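Local coordinates for type II restriction enzyme BsoBI (Geobacillus stearothermophilus, PDB 1DC1), which recognises the double-stranded DNA sequence 5'-CYCGRG-3' as a homodimer and cleaves it after the first C, leaving 5'-phosphate ends, at residues Thr40-Ile43 / Glu44-Arg47; Ala56-Pro59 / Lys60-Leu63; Gly249-Glu252 / His253-Ala257. All coordinates share one frame; numbering follows the deposited sequence.

Interaction 1 (Thr40-Ile43 / Glu44-Arg47); sequences TPYI and ERAR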
# COMPACT_ATOMS: atom_id res chain seq x y z
N THR D 40 -5.73 19.19 11.94
CA THR D 40 -6.56 19.94 12.88
C THR D 40 -7.92 19.31 13.25
O THR D 40 -8.22 19.22 14.43
CB THR D 40 -6.70 21.43 12.38
OG1 THR D 40 -5.39 21.95 12.19
CG2 THR D 40 -7.40 22.32 13.42
N PRO D 41 -8.76 18.88 12.26
CA PRO D 41 -10.02 18.28 12.68
C PRO D 41 -9.81 17.04 13.56
O PRO D 41 -10.68 16.72 14.39
CB PRO D 41 -10.70 17.91 11.37
CG PRO D 41 -10.11 18.84 10.36
CD PRO D 41 -8.69 18.96 10.78
N TYR D 42 -8.69 16.32 13.37
CA TYR D 42 -8.45 15.11 14.19
C TYR D 42 -8.14 15.49 15.63
O TYR D 42 -8.67 14.88 16.57
CB TYR D 42 -7.30 14.27 13.63
CG TYR D 42 -7.68 13.62 12.33
CD1 TYR D 42 -7.64 14.35 11.15
CD2 TYR D 42 -8.11 12.29 12.29
CE1 TYR D 42 -8.01 13.80 9.95
CE2 TYR D 42 -8.49 11.69 11.07
CZ TYR D 42 -8.42 12.47 9.91
OH TYR D 42 -8.71 11.95 8.69
N ILE D 43 -7.29 16.50 15.79
CA ILE D 43 -6.94 16.96 17.13
C ILE D 43 -8.16 17.58 17.83
O ILE D 43 -8.39 17.36 19.03
CB ILE D 43 -5.77 17.98 17.10
CG1 ILE D 43 -4.54 17.37 16.41
CG2 ILE D 43 -5.47 18.48 18.56
CD1 ILE D 43 -3.97 16.10 17.08
N GLU D 44 -8.96 18.34 17.09
CA GLU D 44 -10.14 18.96 17.69
C GLU D 44 -11.15 17.88 18.09
O GLU D 44 -11.78 18.02 19.14
CB GLU D 44 -10.77 20.00 16.76
CG GLU D 44 -11.71 20.91 17.57
CD GLU D 44 -12.41 21.99 16.75
OE1 GLU D 44 -12.16 22.08 15.53
OE2 GLU D 44 -13.19 22.78 17.35
N ARG D 45 -11.32 16.82 17.27
CA ARG D 45 -12.24 15.75 17.67
C ARG D 45 -11.73 15.07 18.97
O ARG D 45 -12.54 14.68 19.81
CB ARG D 45 -12.41 14.71 16.54
CG ARG D 45 -13.35 15.20 15.41
CD ARG D 45 -13.64 14.10 14.35
NE ARG D 45 -12.48 13.77 13.52
CZ ARG D 45 -12.20 14.37 12.36
NH1 ARG D 45 -13.01 15.33 11.90
NH2 ARG D 45 -11.12 14.05 11.70
N ALA D 46 -10.41 14.95 19.14
CA ALA D 46 -9.82 14.39 20.35
C ALA D 46 -10.12 15.34 21.53
O ALA D 46 -10.48 14.88 22.61
CB ALA D 46 -8.32 14.15 20.16
N ARG D 47 -10.00 16.66 21.33
CA ARG D 47 -10.31 17.63 22.38
C ARG D 47 -11.79 17.49 22.76
O ARG D 47 -12.15 17.53 23.94
CB ARG D 47 -10.06 19.09 21.87
CG ARG D 47 -8.61 19.52 21.61
CD ARG D 47 -7.83 19.86 22.87
NE ARG D 47 -6.45 20.28 22.60
CZ ARG D 47 -5.52 20.54 23.53
NH1 ARG D 47 -5.78 20.41 24.82
NH2 ARG D 47 -4.31 20.95 23.19
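Tyr42 and Arg45 carry this contact, side by side and pointing the same way on the alpha helix 21-53. The helix is kinked here: Pro41 has no N-H to give, and neither its N nor that of Tyr42 is bonded to the turn before.

Four backbone hydrogen bonds restore the i to i+4 pattern just after the kink. Glu44 N binds Thr40 O and Arg47 N binds Ile43 O, each at 2.9 Å. Arg45 N reaches Pro41 O at 3.0 Å. Ala46 N bonds to Tyr42 O.

Tyr42 packs on Gln122 and Leu126 of the same chain's helix 110-152. At the dimer interface Arg47 forms a salt bridge with Glu113 of the second subunit.

The polar and aromatic part is a cation-pi contact. Arg45 CZ lies 4.5 Å from the centroid of the Tyr42 ring and 7° off the ring normal. The guanidinium stands steeply on the ring, with the planes 78° apart. A bend at chi3 (-70°) turns the arginine back along the helix. Pro41 O lies over the centre of one guanidinium face, and Pro41 CB lies 3.5 Å from Arg45 NH1. Arg45 NH2 sits over the centre of the tyrosine ring, 3.5 Å from Tyr42 CG.

Interaction 2 (Ala56-Pro59 / Lys60-Leu63); sequences AKTP and KDLL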
# COMPACT_ATOMS: atom_id res chain seq x y z
N ALA D 56 -17.49 10.91 32.79
CA ALA D 56 -17.41 9.57 33.38
C ALA D 56 -16.42 9.68 34.52
O ALA D 56 -15.33 10.24 34.36
CB ALA D 56 -16.92 8.57 32.37
N LYS D 57 -16.78 9.17 35.69
CA LYS D 57 -15.87 9.27 36.79
C LYS D 57 -15.06 8.01 36.85
O LYS D 57 -14.02 7.98 37.47
CB LYS D 57 -16.64 9.53 38.09
CG LYS D 57 -17.22 10.97 38.24
CD LYS D 57 -16.99 11.86 37.01
CE LYS D 57 -16.13 13.08 37.31
NZ LYS D 57 -14.67 12.75 37.43
N THR D 58 -15.53 6.97 36.16
CA THR D 58 -14.81 5.69 36.13
C THR D 58 -14.83 5.13 34.72
O THR D 58 -15.72 5.46 33.96
CB THR D 58 -15.47 4.62 37.05
OG1 THR D 58 -16.68 4.14 36.44
CG2 THR D 58 -15.79 5.22 38.42
N PRO D 59 -13.83 4.32 34.37
CA PRO D 59 -13.83 3.75 33.02
C PRO D 59 -15.15 3.09 32.66
O PRO D 59 -15.64 3.27 31.56
CB PRO D 59 -12.67 2.76 33.05
CG PRO D 59 -11.74 3.33 34.06
CD PRO D 59 -12.61 3.99 35.12
N LYS D 60 -15.76 2.35 33.59
CA LYS D 60 -17.01 1.67 33.25
C LYS D 60 -18.11 2.63 32.97
O LYS D 60 -19.05 2.32 32.25
CB LYS D 60 -17.43 0.71 34.35
CG LYS D 60 -16.73 -0.61 34.20
CD LYS D 60 -17.11 -1.58 35.29
CE LYS D 60 -15.89 -2.32 35.88
NZ LYS D 60 -15.55 -1.93 37.32
N ASP D 61 -17.98 3.83 33.52
CA ASP D 61 -19.00 4.84 33.29
C ASP D 61 -19.04 5.29 31.83
O ASP D 61 -20.07 5.77 31.35
CB ASP D 61 -18.77 6.05 34.21
CG ASP D 61 -19.20 5.82 35.65
OD1 ASP D 61 -20.03 4.90 35.91
OD2 ASP D 61 -18.70 6.57 36.53
N LEU D 62 -17.92 5.13 31.13
CA LEU D 62 -17.81 5.53 29.72
C LEU D 62 -18.81 4.76 28.85
O LEU D 62 -19.24 5.26 27.80
CB LEU D 62 -16.34 5.34 29.21
CG LEU D 62 -15.19 6.10 29.94
CD1 LEU D 62 -13.82 5.55 29.59
CD2 LEU D 62 -15.27 7.58 29.57
N LEU D 63 -19.19 3.57 29.31
CA LEU D 63 -20.15 2.74 28.59
C LEU D 63 -21.54 3.37 28.50
O LEU D 63 -22.37 2.96 27.69
CB LEU D 63 -20.26 1.40 29.29
CG LEU D 63 -18.96 0.63 29.21
CD1 LEU D 63 -19.00 -0.65 30.06
CD2 LEU D 63 -18.76 0.31 27.74
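The carboxylate of Asp61 has the hydroxyl of Thr58 over one face, with Thr58 OG1 3.1 Å from Asp61 CG. Lys57 N lies at the edge, near the carboxylate plane, and gives Asp61 OD2 a weak hydrogen bond at 3.3 Å. Thr58 N lies above the plane, on the same face as Thr58 OG1, and gives Asp61 OD2 another weak one at 3.2 Å. Asp61 N answers with bonds to Thr58 O at 2.8 Å and to Thr58 OG1 at 3.2 Å. Chi1 (75°) places Thr58 OG1 between the backbone N and the carbonyl carbon, within reach of that amide.

This exchange is a capping box, its carboxylate half weak, at the head of a short helical turn. The turn runs on i to i+3 bonds: Leu62 N binds Pro59 O at 3.0 Å, and Leu63 N binds Lys60 O. With an alanine at Asp61, the amides of Lys57 and Thr58 would probably lose this acceptor, and the chain before the turn would be freer to move.

Ala56 CB presses tightly on Leu62 CD2 at 3.4 Å and touches Asp61 CB at 3.6 Å. Leu62 and Pro59 pack on Leu103 of helix 88-103 and Phe110 of helix 110-152.

Interaction 3 (Gly249-Glu252 / His253-Ala257); sequences GADE and HWKTA. With nucleotides of chain A; nucleotides of chain B.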
# COMPACT_ATOMS: atom_id res chain seq x y z
N GLY D 249 7.68 3.36 -2.96
CA GLY D 249 6.41 2.89 -3.51
C GLY D 249 6.42 2.90 -5.04
O GLY D 249 5.47 2.40 -5.69
N ALA D 250 7.47 3.46 -5.63
CA ALA D 250 7.57 3.58 -7.09
C ALA D 250 7.43 2.24 -7.82
O ALA D 250 6.51 2.07 -8.59
CB ALA D 250 8.90 4.27 -7.47
N ASP D 251 8.33 1.29 -7.55
CA ASP D 251 8.29 -0.00 -8.22
C ASP D 251 7.04 -0.81 -7.79
O ASP D 251 6.44 -1.55 -8.62
CB ASP D 251 9.55 -0.80 -7.91
CG ASP D 251 9.73 -1.95 -8.88
OD1 ASP D 251 10.17 -1.65 -10.03
OD2 ASP D 251 9.39 -3.09 -8.50
N GLU D 252 6.65 -0.67 -6.51
CA GLU D 252 5.48 -1.33 -5.96
C GLU D 252 4.21 -1.00 -6.80
O GLU D 252 3.54 -1.90 -7.34
CB GLU D 252 5.25 -0.90 -4.50
CG GLU D 252 3.98 -1.55 -3.87
CD GLU D 252 4.18 -3.03 -3.51
OE1 GLU D 252 5.32 -3.52 -3.72
OE2 GLU D 252 3.23 -3.71 -3.02
N HIS D 253 3.89 0.29 -6.94
CA HIS D 253 2.68 0.67 -7.68
C HIS D 253 2.84 0.57 -9.21
O HIS D 253 1.85 0.52 -9.93
CB HIS D 253 2.19 2.03 -7.21
CG HIS D 253 2.01 2.09 -5.72
ND1 HIS D 253 1.20 1.21 -5.03
CD2 HIS D 253 2.41 3.01 -4.83
CE1 HIS D 253 1.12 1.60 -3.77
NE2 HIS D 253 1.84 2.69 -3.63
N TRP D 254 4.08 0.50 -9.70
CA TRP D 254 4.32 0.30 -11.12
C TRP D 254 4.00 -1.21 -11.40
O TRP D 254 3.36 -1.51 -12.40
CB TRP D 254 5.77 0.62 -11.48
CG TRP D 254 6.22 -0.08 -12.74
CD1 TRP D 254 7.21 -1.01 -12.83
CD2 TRP D 254 5.69 0.08 -14.08
NE1 TRP D 254 7.34 -1.43 -14.14
CE2 TRP D 254 6.42 -0.79 -14.93
CE3 TRP D 254 4.66 0.87 -14.65
CZ2 TRP D 254 6.17 -0.90 -16.32
CZ3 TRP D 254 4.41 0.77 -16.06
CH2 TRP D 254 5.17 -0.11 -16.87
N LYS D 255 4.45 -2.15 -10.54
CA LYS D 255 4.15 -3.59 -10.73
C LYS D 255 2.62 -3.76 -10.80
O LYS D 255 2.10 -4.49 -11.61
CB LYS D 255 4.69 -4.41 -9.55
CG LYS D 255 6.16 -4.75 -9.67
CD LYS D 255 6.60 -5.68 -8.52
CE LYS D 255 6.58 -5.02 -7.15
NZ LYS D 255 7.92 -4.52 -6.80
N THR D 256 1.90 -3.07 -9.91
CA THR D 256 0.42 -3.10 -9.89
C THR D 256 -0.18 -2.59 -11.22
O THR D 256 -1.00 -3.27 -11.86
CB THR D 256 -0.12 -2.26 -8.70
OG1 THR D 256 0.59 -2.60 -7.50
CG2 THR D 256 -1.57 -2.49 -8.51
N ALA D 257 0.27 -1.41 -11.64
CA ALA D 257 -0.20 -0.76 -12.87
C ALA D 257 0.11 -1.58 -14.11
O ALA D 257 -0.69 -1.63 -15.03
CB ALA D 257 0.40 0.64 -13.03
P DC A 7 -2.08 7.34 -6.21
OP1 DC A 7 -1.61 8.61 -6.78
OP2 DC A 7 -1.86 6.07 -6.96
O5' DC A 7 -1.42 7.13 -4.79
C5' DC A 7 -1.48 8.16 -3.78
C4' DC A 7 -0.76 7.69 -2.52
O4' DC A 7 -1.40 6.51 -1.94
C3' DC A 7 0.72 7.36 -2.71
O3' DC A 7 1.45 7.83 -1.60
C2' DC A 7 0.75 5.85 -2.61
C1' DC A 7 -0.40 5.53 -1.67
N1 DC A 7 -0.95 4.19 -1.91
C2 DC A 7 -1.07 3.29 -0.81
O2 DC A 7 -0.93 3.73 0.36
N3 DC A 7 -1.38 1.98 -1.05
C4 DC A 7 -1.64 1.58 -2.30
N4 DC A 7 -1.91 0.29 -2.50
C5 DC A 7 -1.63 2.50 -3.42
C6 DC A 7 -1.28 3.77 -3.17
P DG A 8 2.96 8.36 -1.74
OP1 DG A 8 2.92 9.79 -2.01
OP2 DG A 8 3.78 7.48 -2.59
O5' DG A 8 3.46 8.26 -0.23
C5' DG A 8 2.67 8.82 0.88
C4' DG A 8 2.82 7.95 2.10
O4' DG A 8 2.25 6.65 1.80
C3' DG A 8 4.28 7.70 2.51
O3' DG A 8 4.37 7.48 3.93
C2' DG A 8 4.58 6.36 1.85
C1' DG A 8 3.22 5.64 1.98
N9 DG A 8 2.99 4.57 1.00
C8 DG A 8 3.28 4.62 -0.35
N7 DG A 8 3.03 3.49 -0.97
C5 DG A 8 2.52 2.65 0.02
C6 DG A 8 2.10 1.26 -0.04
O6 DG A 8 2.10 0.51 -1.01
N1 DG A 8 1.67 0.79 1.19
C2 DG A 8 1.66 1.53 2.36
N2 DG A 8 1.19 0.92 3.46
N3 DG A 8 2.07 2.80 2.44
C4 DG A 8 2.48 3.30 1.25
P DC B 7 2.33 -9.12 3.18
OP1 DC B 7 1.88 -10.34 3.84
OP2 DC B 7 2.28 -9.02 1.73
O5' DC B 7 1.44 -7.92 3.70
C5' DC B 7 1.27 -7.65 5.12
C4' DC B 7 0.39 -6.44 5.32
O4' DC B 7 0.99 -5.23 4.75
C3' DC B 7 -1.01 -6.57 4.69
O3' DC B 7 -1.95 -6.01 5.55
C2' DC B 7 -0.95 -5.66 3.47
C1' DC B 7 0.06 -4.58 3.88
N1 DC B 7 0.78 -3.98 2.73
C2 DC B 7 0.76 -2.56 2.56
O2 DC B 7 0.31 -1.84 3.47
N3 DC B 7 1.25 -2.02 1.41
C4 DC B 7 1.78 -2.82 0.48
N4 DC B 7 2.15 -2.27 -0.66
C5 DC B 7 1.93 -4.23 0.68
C6 DC B 7 1.41 -4.76 1.80
O HOH W 1 8.00 -2.98 -4.27
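Glu252 and His253, neighbours on helix 247-270, read one G:C base pair of the bound DNA from its major groove. His253 NE2 donates to N7 of DG8 of chain A at 3.0 Å. That N7 lies at the edge of the imidazole, near its plane; the bond is somewhat bent (148°). Glu252 OE2 accepts from N4 of DC7 of chain B at 3.0 Å, in a nearly straight bond (170°). A bend at chi2 (75°) turns the glutamate toward that amino group, while Glu252 CG lies over the rim of one face of the His253 ring.

Gly249 leaves room for the base: a side chain there would probably crowd N7 of DG8 of chain A. Its carbonyl fixes the backbone of the reading histidine, with His253 N bonded to Gly249 O at 2.9 Å.

One turn on, Lys255 NZ forms a salt bridge at 2.7 Å with Asp251 OD2, which offers its anti lone pair. The lysine also pairs with a DNA phosphate. A water accepts from Lys255 NZ at 3.0 Å and donates to Glu252 OE1 at 2.8 Å, which ties the phosphate contact to the base contact. Asp251 OD1 has its own salt bridge with Arg263 of the second subunit.

Trp254 packs on Met288 and Ile292 of helix 286-298, and its NE1 bonds to Glu291. His253 packs on Lys242, a predicted ligand of the catalytic magnesium. Helix 247-270 joins strands 235-242 and 276-281 in a beta-alpha-beta crossover, part of the core of this PDDEXK-clan nuclease.

In the fold
The three contacts follow one another along the chain without touching. Interactions 1 and 2 lie on the same side of the chain's centre, with their own centres about 21 Å apart. Interaction 1 is on helix 21-53, and interaction 2 is in the loop that follows it. Both pack on helix 110-152. Interaction 3 is on a helix of the nuclease core, its centre about 34 Å from that of interaction 1 and about 47 Å from that of interaction 2. Only interaction 3 bonds to DNA bases and adjoins the predicted metal site. The nearest atom of interaction 1 is about 6 Å from the nucleic acid, that of interaction 2 about 20 Å. Interactions 1 and 3 both meet the second subunit.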